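Local coordinates for glycerate dehydrogenase (Bacillus sp. 5mfcol3.1, PDB 6P2I), which reduces acyclic imino acids to amino acids with NADPH, as an asymmetric imine reductase of the D-isomer-specific 2-hydroxyacid dehydrogenase family, at the interface of chains A and B. Coordinates in Å, arbitrary orientation; residue numbers count along the deposited sequence, not the author numbering. Chains: chain A/B, Glycerate dehydrogenase.

The interface of chains A and B. Residues chain A 120, 123-124, 128-132, 135; chain B 52, 254, 258, 272-275, 277.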
# COMPACT_ATOMS: atom_id res chain seq x y z
N ALA A 120 0.08 -2.08 -13.53
CA ALA A 120 -0.81 -0.94 -13.70
C ALA A 120 -0.03 0.27 -14.16
O ALA A 120 -0.43 0.98 -15.10
CB ALA A 120 -1.54 -0.65 -12.39
N THR A 123 1.15 -0.24 -17.76
CA THR A 123 0.03 0.00 -18.66
C THR A 123 -0.08 1.48 -19.02
O THR A 123 -0.21 1.84 -20.20
CB THR A 123 -1.26 -0.49 -18.00
OG1 THR A 123 -1.18 -1.91 -17.81
CG2 THR A 123 -2.50 -0.14 -18.84
N CYS A 124 -0.05 2.35 -18.00
CA CYS A 124 -0.14 3.79 -18.26
C CYS A 124 1.06 4.31 -19.03
O CYS A 124 0.92 5.19 -19.88
CB CYS A 124 -0.29 4.54 -16.94
SG CYS A 124 -1.76 4.08 -16.00
N LEU A 128 -2.02 3.60 -22.26
CA LEU A 128 -3.34 3.00 -22.14
C LEU A 128 -4.04 3.53 -20.89
O LEU A 128 -3.41 3.80 -19.87
CB LEU A 128 -3.24 1.47 -22.07
CG LEU A 128 -2.47 0.81 -23.21
CD1 LEU A 128 -2.26 -0.66 -22.94
CD2 LEU A 128 -3.21 1.02 -24.52
N SER A 129 -5.35 3.66 -20.98
CA SER A 129 -6.11 4.26 -19.90
C SER A 129 -7.45 3.55 -19.75
O SER A 129 -7.94 2.90 -20.68
CB SER A 129 -6.33 5.76 -20.14
OG SER A 129 -7.02 6.00 -21.36
N HIS A 130 -8.02 3.68 -18.55
CA HIS A 130 -9.32 3.09 -18.21
C HIS A 130 -9.33 1.59 -18.51
O HIS A 130 -10.21 1.07 -19.20
CB HIS A 130 -10.45 3.82 -18.92
CG HIS A 130 -10.53 5.27 -18.55
ND1 HIS A 130 -11.05 5.71 -17.36
CD2 HIS A 130 -10.11 6.38 -19.21
CE1 HIS A 130 -10.97 7.03 -17.30
NE2 HIS A 130 -10.40 7.46 -18.41
N ILE A 131 -8.32 0.91 -17.97
CA ILE A 131 -8.10 -0.52 -18.16
C ILE A 131 -8.47 -1.21 -16.85
O ILE A 131 -7.78 -1.05 -15.83
CB ILE A 131 -6.65 -0.83 -18.55
CG1 ILE A 131 -6.25 -0.05 -19.81
CG2 ILE A 131 -6.44 -2.32 -18.70
CD1 ILE A 131 -7.02 -0.43 -21.07
N TYR A 132 -9.55 -1.98 -16.86
CA TYR A 132 -10.03 -2.54 -15.60
C TYR A 132 -9.82 -4.05 -15.46
O TYR A 132 -9.35 -4.48 -14.40
CB TYR A 132 -11.52 -2.23 -15.41
CG TYR A 132 -11.92 -0.79 -15.63
CD1 TYR A 132 -11.06 0.25 -15.27
CD2 TYR A 132 -13.14 -0.46 -16.18
CE1 TYR A 132 -11.43 1.58 -15.47
CE2 TYR A 132 -13.52 0.86 -16.39
CZ TYR A 132 -12.66 1.87 -16.03
OH TYR A 132 -13.03 3.18 -16.24
N PHE A 135 -6.93 -5.67 -13.61
CA PHE A 135 -6.66 -5.09 -12.29
C PHE A 135 -7.81 -5.30 -11.32
O PHE A 135 -7.84 -4.67 -10.26
CB PHE A 135 -6.30 -3.62 -12.46
CG PHE A 135 -5.15 -3.43 -13.39
CD1 PHE A 135 -3.89 -3.85 -13.01
CD2 PHE A 135 -5.33 -2.92 -14.67
CE1 PHE A 135 -2.81 -3.74 -13.87
CE2 PHE A 135 -4.25 -2.80 -15.53
CZ PHE A 135 -2.99 -3.21 -15.14
N TRP B 52 -20.05 4.73 -20.49
CA TRP B 52 -18.93 5.36 -21.18
C TRP B 52 -19.30 6.59 -21.97
O TRP B 52 -18.44 7.45 -22.20
CB TRP B 52 -18.29 4.37 -22.15
CG TRP B 52 -17.85 3.08 -21.53
CD1 TRP B 52 -18.54 1.91 -21.48
CD2 TRP B 52 -16.60 2.84 -20.88
NE1 TRP B 52 -17.81 0.95 -20.82
CE2 TRP B 52 -16.61 1.50 -20.45
CE3 TRP B 52 -15.48 3.64 -20.61
CZ2 TRP B 52 -15.53 0.93 -19.77
CZ3 TRP B 52 -14.41 3.07 -19.93
CH2 TRP B 52 -14.45 1.73 -19.52
N ASP B 254 -5.64 9.00 -12.79
CA ASP B 254 -6.13 9.61 -14.02
C ASP B 254 -5.17 10.71 -14.45
O ASP B 254 -4.53 11.35 -13.62
CB ASP B 254 -7.54 10.18 -13.83
CG ASP B 254 -8.20 10.54 -15.15
OD1 ASP B 254 -8.28 9.66 -16.03
OD2 ASP B 254 -8.65 11.70 -15.29
N TYR B 258 -3.06 10.77 -22.07
CA TYR B 258 -2.00 9.80 -21.83
C TYR B 258 -0.95 9.77 -22.92
O TYR B 258 0.25 9.77 -22.62
CB TYR B 258 -2.61 8.40 -21.64
CG TYR B 258 -3.18 8.21 -20.26
CD1 TYR B 258 -4.42 8.76 -19.93
CD2 TYR B 258 -2.48 7.52 -19.29
CE1 TYR B 258 -4.94 8.60 -18.66
CE2 TYR B 258 -3.00 7.35 -18.02
CZ TYR B 258 -4.23 7.90 -17.71
OH TYR B 258 -4.75 7.74 -16.45
N THR B 272 -1.92 4.56 -12.22
CA THR B 272 -2.81 3.43 -12.44
C THR B 272 -3.88 3.85 -13.42
O THR B 272 -4.24 5.04 -13.49
CB THR B 272 -3.44 2.91 -11.13
OG1 THR B 272 -4.06 3.99 -10.42
CG2 THR B 272 -2.35 2.30 -10.25
N PRO B 273 -4.37 2.92 -14.26
CA PRO B 273 -5.22 3.30 -15.40
C PRO B 273 -6.71 3.35 -15.02
O PRO B 273 -7.54 2.66 -15.62
CB PRO B 273 -4.93 2.19 -16.41
CG PRO B 273 -4.72 0.98 -15.54
CD PRO B 273 -4.03 1.48 -14.28
N GLY B 274 -7.03 4.18 -14.04
CA GLY B 274 -8.44 4.29 -13.66
C GLY B 274 -8.96 3.06 -12.95
O GLY B 274 -10.17 2.85 -12.92
N SER B 275 -8.08 2.26 -12.37
CA SER B 275 -8.41 0.97 -11.78
C SER B 275 -8.69 1.04 -10.29
O SER B 275 -8.93 0.00 -9.68
CB SER B 275 -7.25 -0.01 -12.03
OG SER B 275 -6.03 0.55 -11.57
N TRP B 277 -11.23 1.77 -8.57
CA TRP B 277 -12.54 1.31 -8.12
C TRP B 277 -12.73 -0.20 -8.20
O TRP B 277 -13.68 -0.71 -7.62
CB TRP B 277 -13.63 1.94 -8.98
CG TRP B 277 -13.70 1.37 -10.38
CD1 TRP B 277 -12.89 1.67 -11.44
CD2 TRP B 277 -14.66 0.42 -10.86
NE1 TRP B 277 -13.30 0.98 -12.55
CE2 TRP B 277 -14.37 0.20 -12.23
CE3 TRP B 277 -15.75 -0.26 -10.28
CZ2 TRP B 277 -15.13 -0.67 -13.03
CZ3 TRP B 277 -16.49 -1.13 -11.08
CH2 TRP B 277 -16.19 -1.32 -12.44
O HOH W 1 -7.37 -2.28 -8.96
O HOH W 2 -6.89 5.82 -16.95
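B:Pro273 is the apolar centre of this patch of a two-fold interface between copies of a D-2-hydroxyacid dehydrogenase-type subunit, a family that commonly dimerises through its NAD(P)-binding domains. Its pyrrolidine ring inserts between helix 117-125 of chain A and the loop that follows, and it illustrates how a proline can serve as both plug and polar partner. CD meets the methyl of A:Ala120, and CG lies 3.8 Å from CE2 of A:Phe135, whose side chain crosses the proline at about a right angle. A:Cys124 turns SG anti to its own carbonyl carbon (chi1 -60°), which sets the sulfur 3.6 Å from CA of B:Pro273 and against the backbone of B:Thr272.

On one flank the phenol ring of B:Tyr258 receives CB of A:Ser129 over its face, offset toward the rim, in a CH-pi contact. On the other, A:Tyr132 meets two indoles, one over a face and one at its tip. B:Trp277 stands edge-to-face to it, planes 88° apart, with NE1 3.5 Å from CE1 of A:Tyr132 and over the centre of the phenol face; the carbonyl O of A:His130 lies over the opposite face. B:Trp52 reaches in tip to tip, its CH2 3.4 Å from CE2 of the tyrosine. B:Trp277 lines the D-arginine and NADP pockets of its own chain, so A:Tyr132 may buttress the neighbouring active site from across the dimer.

The polar rim begins at the carbonyl of B:Pro273, whose O accepts a hydrogen bond in its carbonyl plane from A:Ile131 N (3.0 Å, 142° at H). A:His130 N is also 3.1 Å from that O, and a water links this N to the B:Tyr258 hydroxyl OH. A second water bridges the carbonyls of A:Phe135 and B:Ser275.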